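Phosphatidylinositide phosphatase SAC2 (Homo sapiens, PDB 4XUU) dephosphorylates phosphoinositides, mainly phosphatidylinositol 4-phosphate, in endocytic recycling, this chain being its hSac2 domain, which has a pleckstrin-homology-like fold. Local coordinates at residues A[55-61]-A[72-78]; A[77-81]-A[142-146]; A[98-103]-A[114-118]. One frame throughout, in Å; residues are numbered along the deposited sequence.

Contact 1 (A[55-61]-A[72-78]); sequences NSAYYVA and QYQRLSL
Strands 57-61 and 72-77 run antiparallel, axes 4.7 Å apart with 157° between their directions. A57-S77, whose side chains diverge, Y59-R75 and A61-Y73 are non-hydrogen-bonded pairs; Y58-L76 and V60-Q74 are hydrogen-bonded pairs. Y58 N to L76 O and L76 N to Y58 O are both 2.9 Å, V60 N to Q74 O and Q74 N to V60 O both 3.0 Å. Beyond the A57-S77 pair, L78 N donates to S56 O at 3.1 Å. On one face Y58, chi1 p, lays its ring against L76: L76 CB sits 3.9 Å from the ring centroid. V60 CG2 continues this apolar patch, 4.3 Å from L76 CD1. On the other face Y59, chi1 m, takes a weak hydrogen bond from R75 NE to Y59 OH (3.2 Å); E24 binds both side chains, by a salt bridge to R75 and a hydrogen bond to Y59. Y73 OH lies at the Y59 ring edge, 3.2 Å from Y59 CD2. This is an antiparallel beta hairpin, joining the third and fourth strands of the PH-like sheet.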
loop_
_atom_site.group_PDB
_atom_site.type_symbol
_atom_site.label_atom_id
_atom_site.label_comp_id
_atom_site.label_asym_id
_atom_site.label_seq_id
_atom_site.Cartn_x
_atom_site.Cartn_y
_atom_site.Cartn_z
ATOM N N ASN A 55 14.297 10.065 16.916
ATOM C CA ASN A 55 13.313 11.131 16.769
ATOM C C ASN A 55 13.825 12.321 15.949
ATOM O O ASN A 55 13.036 13.128 15.462
ATOM C CB ASN A 55 12.833 11.600 18.144
ATOM C CG ASN A 55 13.912 12.341 18.920
ATOM O OD1 ASN A 55 13.838 13.554 19.099
ATOM N ND2 ASN A 55 14.923 11.616 19.371
ATOM N N SER A 56 15.143 12.418 15.790
ATOM C CA SER A 56 15.747 13.580 15.146
ATOM C C SER A 56 16.784 13.250 14.068
ATOM O O SER A 56 17.226 14.137 13.341
ATOM C CB SER A 56 16.387 14.468 16.202
ATOM O OG SER A 56 17.525 13.838 16.758
ATOM N N ALA A 57 17.166 11.979 13.964
ATOM C CA ALA A 57 18.214 11.566 13.039
ATOM C C ALA A 57 18.040 10.126 12.588
ATOM O O ALA A 57 17.363 9.332 13.241
ATOM C CB ALA A 57 19.577 11.744 13.687
ATOM N N TYR A 58 18.649 9.793 11.457
ATOM C CA TYR A 58 18.779 8.402 11.059
ATOM C C TYR A 58 20.254 8.060 10.912
ATOM O O TYR A 58 21.084 8.947 10.678
ATOM C CB TYR A 58 17.973 8.086 9.792
ATOM C CG TYR A 58 18.469 8.731 8.520
ATOM C CD1 TYR A 58 18.334 10.109 8.315
ATOM C CD2 TYR A 58 19.055 7.963 7.511
ATOM C CE1 TYR A 58 18.781 10.708 7.141
ATOM C CE2 TYR A 58 19.501 8.549 6.331
ATOM C CZ TYR A 58 19.363 9.926 6.157
ATOM O OH TYR A 58 19.807 10.523 5.003
ATOM N N TYR A 59 20.569 6.780 11.087
ATOM C CA TYR A 59 21.945 6.303 11.142
ATOM C C TYR A 59 22.140 5.203 10.116
ATOM O O TYR A 59 21.347 4.254 10.060
ATOM C CB TYR A 59 22.263 5.766 12.540
ATOM C CG TYR A 59 22.138 6.801 13.637
ATOM C CD1 TYR A 59 20.886 7.217 14.102
ATOM C CD2 TYR A 59 23.269 7.364 14.206
ATOM C CE1 TYR A 59 20.773 8.178 15.098
ATOM C CE2 TYR A 59 23.170 8.310 15.210
ATOM C CZ TYR A 59 21.925 8.721 15.650
ATOM O OH TYR A 59 21.848 9.673 16.642
ATOM N N VAL A 60 23.183 5.337 9.299
ATOM C CA VAL A 60 23.495 4.334 8.289
ATOM C C VAL A 60 24.897 3.780 8.506
ATOM O O VAL A 60 25.881 4.524 8.499
ATOM C CB VAL A 60 23.357 4.884 6.849
ATOM C CG1 VAL A 60 23.477 3.756 5.840
ATOM C CG2 VAL A 60 22.030 5.620 6.664
ATOM N N ALA A 61 24.971 2.466 8.701
ATOM C CA ALA A 61 26.234 1.780 8.925
ATOM C C ALA A 61 26.429 0.659 7.912
ATOM O O ALA A 61 25.607 -0.255 7.828
ATOM C CB ALA A 61 26.295 1.235 10.342
ATOM N N GLN A 72 31.829 1.962 7.374
ATOM C CA GLN A 72 31.394 3.330 7.240
ATOM C C GLN A 72 30.290 3.621 8.213
ATOM O O GLN A 72 29.498 2.788 8.474
ATOM C CB GLN A 72 30.898 3.525 5.835
ATOM C CG GLN A 72 30.516 4.893 5.517
ATOM C CD GLN A 72 30.056 5.007 4.115
ATOM O OE1 GLN A 72 29.067 5.636 3.828
ATOM N NE2 GLN A 72 30.763 4.383 3.230
ATOM N N TYR A 73 30.223 4.830 8.715
ATOM C CA TYR A 73 29.192 5.211 9.677
ATOM C C TYR A 73 28.783 6.668 9.496
ATOM O O TYR A 73 29.628 7.545 9.375
ATOM C CB TYR A 73 29.689 4.966 11.106
ATOM C CG TYR A 73 28.767 5.465 12.195
ATOM C CD1 TYR A 73 28.846 6.784 12.652
ATOM C CD2 TYR A 73 27.827 4.620 12.781
ATOM C CE1 TYR A 73 28.006 7.251 13.653
ATOM C CE2 TYR A 73 26.979 5.078 13.787
ATOM C CZ TYR A 73 27.076 6.393 14.216
ATOM O OH TYR A 73 26.250 6.852 15.213
ATOM N N GLN A 74 27.479 6.916 9.485
ATOM C CA GLN A 74 26.945 8.260 9.299
ATOM C C GLN A 74 25.748 8.507 10.206
ATOM O O GLN A 74 24.794 7.734 10.199
ATOM C CB GLN A 74 26.507 8.473 7.848
ATOM C CG GLN A 74 27.630 8.587 6.815
ATOM C CD GLN A 74 27.099 8.860 5.417
ATOM O OE1 GLN A 74 26.122 8.260 4.991
ATOM N NE2 GLN A 74 27.740 9.770 4.702
ATOM N N ARG A 75 25.806 9.574 10.996
ATOM C CA ARG A 75 24.605 10.113 11.612
ATOM C C ARG A 75 24.145 11.249 10.726
ATOM O O ARG A 75 24.934 12.121 10.352
ATOM C CB ARG A 75 24.855 10.625 13.028
ATOM C CG ARG A 75 23.597 11.177 13.699
ATOM C CD ARG A 75 23.914 11.879 15.005
ATOM N NE ARG A 75 22.747 12.560 15.560
ATOM C CZ ARG A 75 22.349 13.785 15.221
ATOM N NH1 ARG A 75 23.014 14.489 14.314
ATOM N NH2 ARG A 75 21.274 14.306 15.789
ATOM N N LEU A 76 22.868 11.225 10.379
ATOM C CA LEU A 76 22.315 12.201 9.457
ATOM C C LEU A 76 21.045 12.774 10.051
ATOM O O LEU A 76 20.107 12.034 10.373
ATOM C CB LEU A 76 22.034 11.542 8.101
ATOM C CG LEU A 76 23.241 10.986 7.329
ATOM C CD1 LEU A 76 22.867 9.800 6.447
ATOM C CD2 LEU A 76 23.917 12.090 6.516
ATOM N N SER A 77 21.025 14.092 10.217
ATOM C CA SER A 77 19.846 14.784 10.716
ATOM C C SER A 77 18.688 14.559 9.756
ATOM O O SER A 77 18.892 14.470 8.541
ATOM C CB SER A 77 20.126 16.277 10.859
ATOM O OG SER A 77 18.978 16.960 11.334
ATOM N N LEU A 78 17.478 14.457 10.303
ATOM C CA LEU A 78 16.289 14.258 9.479
ATOM C C LEU A 78 15.956 15.481 8.621
ATOM O O LEU A 78 15.327 15.347 7.572
ATOM C CB LEU A 78 15.091 13.821 10.326
ATOM C CG LEU A 78 15.072 12.359 10.806
ATOM C CD1 LEU A 78 14.020 12.170 11.883
ATOM C CD2 LEU A 78 14.838 11.381 9.666
#

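Contact 2 (A[77-81]-A[142-146])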
loop_
_atom_site.group_PDB
_atom_site.type_symbol
_atom_site.label_atom_id
_atom_site.label_comp_id
_atom_site.label_asym_id
_atom_site.label_seq_id
_atom_site.Cartn_x
_atom_site.Cartn_y
_atom_site.Cartn_z
ATOM N N SER A 77 21.025 14.092 10.217
ATOM C CA SER A 77 19.846 14.784 10.716
ATOM C C SER A 77 18.688 14.559 9.756
ATOM O O SER A 77 18.892 14.470 8.541
ATOM C CB SER A 77 20.126 16.277 10.859
ATOM O OG SER A 77 18.978 16.960 11.334
ATOM N N LEU A 78 17.478 14.457 10.303
ATOM C CA LEU A 78 16.289 14.258 9.479
ATOM C C LEU A 78 15.956 15.481 8.621
ATOM O O LEU A 78 15.327 15.347 7.572
ATOM C CB LEU A 78 15.091 13.821 10.326
ATOM C CG LEU A 78 15.072 12.359 10.806
ATOM C CD1 LEU A 78 14.020 12.170 11.883
ATOM C CD2 LEU A 78 14.838 11.381 9.666
ATOM N N GLU A 79 16.383 16.666 9.063
ATOM C CA GLU A 79 16.222 17.886 8.268
ATOM C C GLU A 79 16.848 17.759 6.884
ATOM O O GLU A 79 16.345 18.335 5.916
ATOM C CB GLU A 79 16.838 19.098 8.970
ATOM C CG GLU A 79 15.910 19.820 9.927
ATOM C CD GLU A 79 16.192 19.482 11.381
ATOM O OE1 GLU A 79 16.476 18.299 11.682
ATOM O OE2 GLU A 79 16.129 20.403 12.223
ATOM N N ASN A 80 17.944 17.005 6.804
ATOM C CA ASN A 80 18.723 16.879 5.576
ATOM C C ASN A 80 18.272 15.759 4.644
ATOM O O ASN A 80 18.751 15.669 3.511
ATOM C CB ASN A 80 20.213 16.727 5.900
ATOM C CG ASN A 80 20.813 17.985 6.502
ATOM O OD1 ASN A 80 21.677 17.908 7.372
ATOM N ND2 ASN A 80 20.359 19.148 6.043
ATOM N N LEU A 81 17.363 14.909 5.122
ATOM C CA LEU A 81 16.764 13.868 4.290
ATOM C C LEU A 81 15.724 14.490 3.360
ATOM O O LEU A 81 14.631 14.842 3.796
ATOM C CB LEU A 81 16.137 12.770 5.160
ATOM C CG LEU A 81 15.555 11.531 4.455
ATOM C CD1 LEU A 81 16.583 10.856 3.556
ATOM C CD2 LEU A 81 15.010 10.552 5.468
ATOM N N THR A 142 8.017 10.461 11.191
ATOM C CA THR A 142 8.993 10.950 12.160
ATOM C C THR A 142 9.434 12.369 11.788
ATOM O O THR A 142 9.499 13.251 12.652
ATOM C CB THR A 142 10.208 10.008 12.281
ATOM O OG1 THR A 142 9.759 8.711 12.680
ATOM C CG2 THR A 142 11.200 10.518 13.321
ATOM N N LYS A 143 9.703 12.584 10.503
ATOM C CA LYS A 143 10.075 13.900 10.006
ATOM C C LYS A 143 8.895 14.875 10.040
ATOM O O LYS A 143 9.069 16.065 10.312
ATOM C CB LYS A 143 10.641 13.804 8.593
ATOM C CG LYS A 143 11.572 14.941 8.276
ATOM C CD LYS A 143 11.967 14.985 6.832
ATOM C CE LYS A 143 12.460 16.370 6.495
ATOM N NZ LYS A 143 13.491 16.312 5.443
ATOM N N GLN A 144 7.700 14.360 9.763
ATOM C CA GLN A 144 6.477 15.153 9.850
ATOM C C GLN A 144 6.178 15.588 11.285
ATOM O O GLN A 144 5.626 16.664 11.507
ATOM C CB GLN A 144 5.292 14.388 9.260
ATOM C CG GLN A 144 5.286 14.354 7.732
ATOM C CD GLN A 144 4.123 13.566 7.139
ATOM O OE1 GLN A 144 3.963 13.514 5.919
ATOM N NE2 GLN A 144 3.310 12.951 7.996
ATOM N N ALA A 145 6.559 14.752 12.249
ATOM C CA ALA A 145 6.395 15.062 13.667
ATOM C C ALA A 145 7.252 16.249 14.108
ATOM O O ALA A 145 6.859 17.007 14.997
ATOM C CB ALA A 145 6.705 13.840 14.516
HETATM N N MSE A 146 8.416 16.411 13.486
HETATM C CA MSE A 146 9.303 17.519 13.823
HETATM C C MSE A 146 8.997 18.792 13.019
HETATM O O MSE A 146 9.671 19.812 13.176
HETATM C CB MSE A 146 10.776 17.100 13.725
HETATM C CG MSE A 146 11.414 17.264 12.369
HETATM SE SE MSE A 146 12.939 16.080 12.151
HETATM C CE MSE A 146 14.111 16.774 13.530
#
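T142 lies in the last turn of helix 129-145 and turns its methyl group to the 77-81 turn, where T142 CG2 meets L78 CD1 at 3.6 Å. Its hydroxyl is engaged within the helix, bonded to the carbonyl of M138. One residue on, K143 makes the polar core of the contact. Its nearly extended side chain runs past L78, with K143 CG 4.2 Å from L78 CB, and brings the ammonium group to two carbonyls: K143 NZ donates to L78 O at 3.0 Å and to L81 O at 2.5 Å, the latter very short. Within the turn N80 N bonds to S77 O and L81 N to L78 O, both at 3.2 Å, so L78 O accepts from both L81 N and the lysine, whose ammonium group bridges two carbonyls of the turn. M146, a selenomethionine, points toward L78: its SE lies 3.6 Å from L78 CB, and its CE is 3.4 Å from E79 OE1. L78 is thus held between the helix end and Y58 and L53 of the sheet. The arrangement belongs to the PH-like fold, whose C-terminal helix caps one open end of the bent sheet, here against the turn linking strands 70-77 and 81-88.

Contact 3 (A[98-103]-A[114-118]); sequences FSCMRL and FHTLR
F98 precedes strand 99-103, which runs antiparallel to strand 114-118 with axes 4.5 Å apart and 152° between their directions. The F98 ring is covered by the flat guanidinium of R118 (chi1 p), a stacked cation-pi pair with R118 CZ 3.9 Å from the ring centroid and planes at 19°; R118 CD adds a CH-pi contact, 3.5 Å from the same centroid. S99 brings its carbonyl near this arginine, S99 O to R118 CB being 3.6 Å. C100 is tied by a disulfide to C35, and its CB packs 3.9 Å from T116 CG2. M101, a selenomethionine, forms a hydrogen-bonded pair with L117: M101 N to L117 O is 2.7 Å and L117 N to M101 O 2.8 Å. Its extended side chain (t, t, t) leads off to A136 and L139 of helix 129-145, the C-terminal helix that in PH-like domains closes the beta-sheet core; the two strands here form the hairpin of strands 99-107 and 110-119. R102 and T116 make the non-hydrogen-bonded pair, CA atoms 4.4 Å apart, on the opposite face from M101. With chi3 m, R102 NE donates to T116 OG1 at 2.9 Å, while R102 CD lies over the F114 ring (chi1 p), 4.0 Å from its centroid. D36 completes this cluster, salt-bridged to R102 and hydrogen-bonded to T116. L103 pairs with H115 through L103 N to H115 O at 2.9 Å and H115 N to L103 O at 3.1 Å. Sharing the face of M101, L103 CD1 (chi1 m) meets L117 CD1 at 4.1 Å.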
loop_
_atom_site.group_PDB
_atom_site.type_symbol
_atom_site.label_atom_id
_atom_site.label_comp_id
_atom_site.label_asym_id
_atom_site.label_seq_id
_atom_site.Cartn_x
_atom_site.Cartn_y
_atom_site.Cartn_z
ATOM N N PHE A 98 14.553 -7.206 -7.889
ATOM C CA PHE A 98 13.920 -6.669 -6.684
ATOM C C PHE A 98 13.792 -5.144 -6.693
ATOM O O PHE A 98 14.371 -4.461 -7.538
ATOM C CB PHE A 98 14.704 -7.116 -5.441
ATOM C CG PHE A 98 16.188 -7.245 -5.671
ATOM C CD1 PHE A 98 16.977 -6.121 -5.900
ATOM C CD2 PHE A 98 16.795 -8.496 -5.677
ATOM C CE1 PHE A 98 18.350 -6.243 -6.121
ATOM C CE2 PHE A 98 18.166 -8.625 -5.897
ATOM C CZ PHE A 98 18.944 -7.496 -6.123
ATOM N N SER A 99 13.027 -4.623 -5.739
ATOM C CA SER A 99 12.881 -3.185 -5.556
ATOM C C SER A 99 13.983 -2.661 -4.648
ATOM O O SER A 99 14.497 -3.391 -3.797
ATOM C CB SER A 99 11.519 -2.860 -4.940
ATOM O OG SER A 99 10.473 -3.509 -5.641
ATOM N N CYS A 100 14.344 -1.397 -4.832
ATOM C CA CYS A 100 15.281 -0.738 -3.934
ATOM C C CYS A 100 14.754 0.606 -3.446
ATOM O O CYS A 100 13.898 1.228 -4.082
ATOM C CB CYS A 100 16.663 -0.603 -4.581
ATOM S SG CYS A 100 17.449 -2.206 -4.867
HETATM N N MSE A 101 15.273 1.031 -2.299
HETATM C CA MSE A 101 14.877 2.262 -1.651
HETATM C C MSE A 101 16.051 3.229 -1.658
HETATM O O MSE A 101 17.139 2.907 -1.171
HETATM C CB MSE A 101 14.454 1.969 -0.219
HETATM C CG MSE A 101 13.885 3.157 0.514
HETATM SE SE MSE A 101 13.629 2.726 2.385
HETATM C CE MSE A 101 13.055 4.443 3.014
ATOM N N ARG A 102 15.822 4.412 -2.209
ATOM C CA ARG A 102 16.863 5.412 -2.344
ATOM C C ARG A 102 16.596 6.618 -1.442
ATOM O O ARG A 102 15.583 7.304 -1.586
ATOM C CB ARG A 102 16.977 5.824 -3.810
ATOM C CG ARG A 102 18.155 6.702 -4.136
ATOM C CD ARG A 102 18.452 6.642 -5.615
ATOM N NE ARG A 102 19.308 5.507 -5.948
ATOM C CZ ARG A 102 19.651 5.159 -7.187
ATOM N NH1 ARG A 102 19.204 5.845 -8.234
ATOM N NH2 ARG A 102 20.441 4.110 -7.379
ATOM N N LEU A 103 17.514 6.858 -0.511
ATOM C CA LEU A 103 17.416 7.953 0.449
ATOM C C LEU A 103 18.334 9.094 0.035
ATOM O O LEU A 103 19.554 9.000 0.185
ATOM C CB LEU A 103 17.800 7.474 1.857
ATOM C CG LEU A 103 17.174 6.198 2.437
ATOM C CD1 LEU A 103 17.849 5.815 3.743
ATOM C CD2 LEU A 103 15.684 6.358 2.645
ATOM N N PHE A 114 23.162 9.875 -1.987
ATOM C CA PHE A 114 22.087 8.926 -1.689
ATOM C C PHE A 114 22.543 7.522 -1.314
ATOM O O PHE A 114 23.570 7.035 -1.783
ATOM C CB PHE A 114 21.031 8.876 -2.812
ATOM C CG PHE A 114 21.591 8.645 -4.192
ATOM C CD1 PHE A 114 21.873 7.359 -4.641
ATOM C CD2 PHE A 114 21.798 9.717 -5.059
ATOM C CE1 PHE A 114 22.374 7.142 -5.930
ATOM C CE2 PHE A 114 22.297 9.513 -6.348
ATOM C CZ PHE A 114 22.586 8.224 -6.785
ATOM N N HIS A 115 21.756 6.894 -0.449
ATOM C CA HIS A 115 21.929 5.498 -0.088
ATOM C C HIS A 115 20.879 4.693 -0.821
ATOM O O HIS A 115 19.712 5.072 -0.843
ATOM C CB HIS A 115 21.744 5.309 1.412
ATOM C CG HIS A 115 22.702 6.098 2.241
ATOM N ND1 HIS A 115 24.045 5.793 2.316
ATOM C CD2 HIS A 115 22.515 7.179 3.035
ATOM C CE1 HIS A 115 24.643 6.653 3.119
ATOM N NE2 HIS A 115 23.737 7.501 3.573
ATOM N N THR A 116 21.291 3.586 -1.425
ATOM C CA THR A 116 20.351 2.720 -2.125
ATOM C C THR A 116 20.333 1.352 -1.461
ATOM O O THR A 116 21.314 0.601 -1.522
ATOM C CB THR A 116 20.673 2.613 -3.622
ATOM O OG1 THR A 116 20.916 3.924 -4.150
ATOM C CG2 THR A 116 19.512 1.983 -4.374
ATOM N N LEU A 117 19.206 1.046 -0.822
ATOM C CA LEU A 117 19.110 -0.107 0.055
ATOM C C LEU A 117 17.977 -1.039 -0.345
ATOM O O LEU A 117 17.004 -0.613 -0.964
ATOM C CB LEU A 117 18.930 0.359 1.506
ATOM C CG LEU A 117 19.893 1.450 1.989
ATOM C CD1 LEU A 117 19.441 2.050 3.318
ATOM C CD2 LEU A 117 21.333 0.938 2.077
ATOM N N ARG A 118 18.115 -2.314 0.001
ATOM C CA ARG A 118 17.037 -3.276 -0.193
ATOM C C ARG A 118 16.953 -4.228 0.990
ATOM O O ARG A 118 17.855 -4.274 1.831
ATOM C CB ARG A 118 17.189 -4.050 -1.515
ATOM C CG ARG A 118 18.360 -5.021 -1.576
ATOM C CD ARG A 118 18.139 -6.042 -2.670
ATOM N NE ARG A 118 19.328 -6.855 -2.924
ATOM C CZ ARG A 118 19.479 -8.122 -2.543
ATOM N NH1 ARG A 118 18.513 -8.754 -1.885
ATOM N NH2 ARG A 118 20.607 -8.760 -2.821
#

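In the fold
Along the chain, contact 1 comes first, contact 2 opens at its end by sharing S77 and L78, and contact 3 is nested inside the 60-residue loop that contact 2 closes. Contacts 1 and 3 are two hairpins of one sheet, their centres about 16 Å apart; Q74, L76 and V60 meet H115, and Y58 meets L103, so the bent sheet brings them together across its interior. The centre of contact 2 lies about 11 Å from that of contact 1 and 18 Å from that of contact 3. In contact 2, L81 touches Y58 and L103, joining the turn and helix 129-145 to both hairpins in the interior of the PH-like domain.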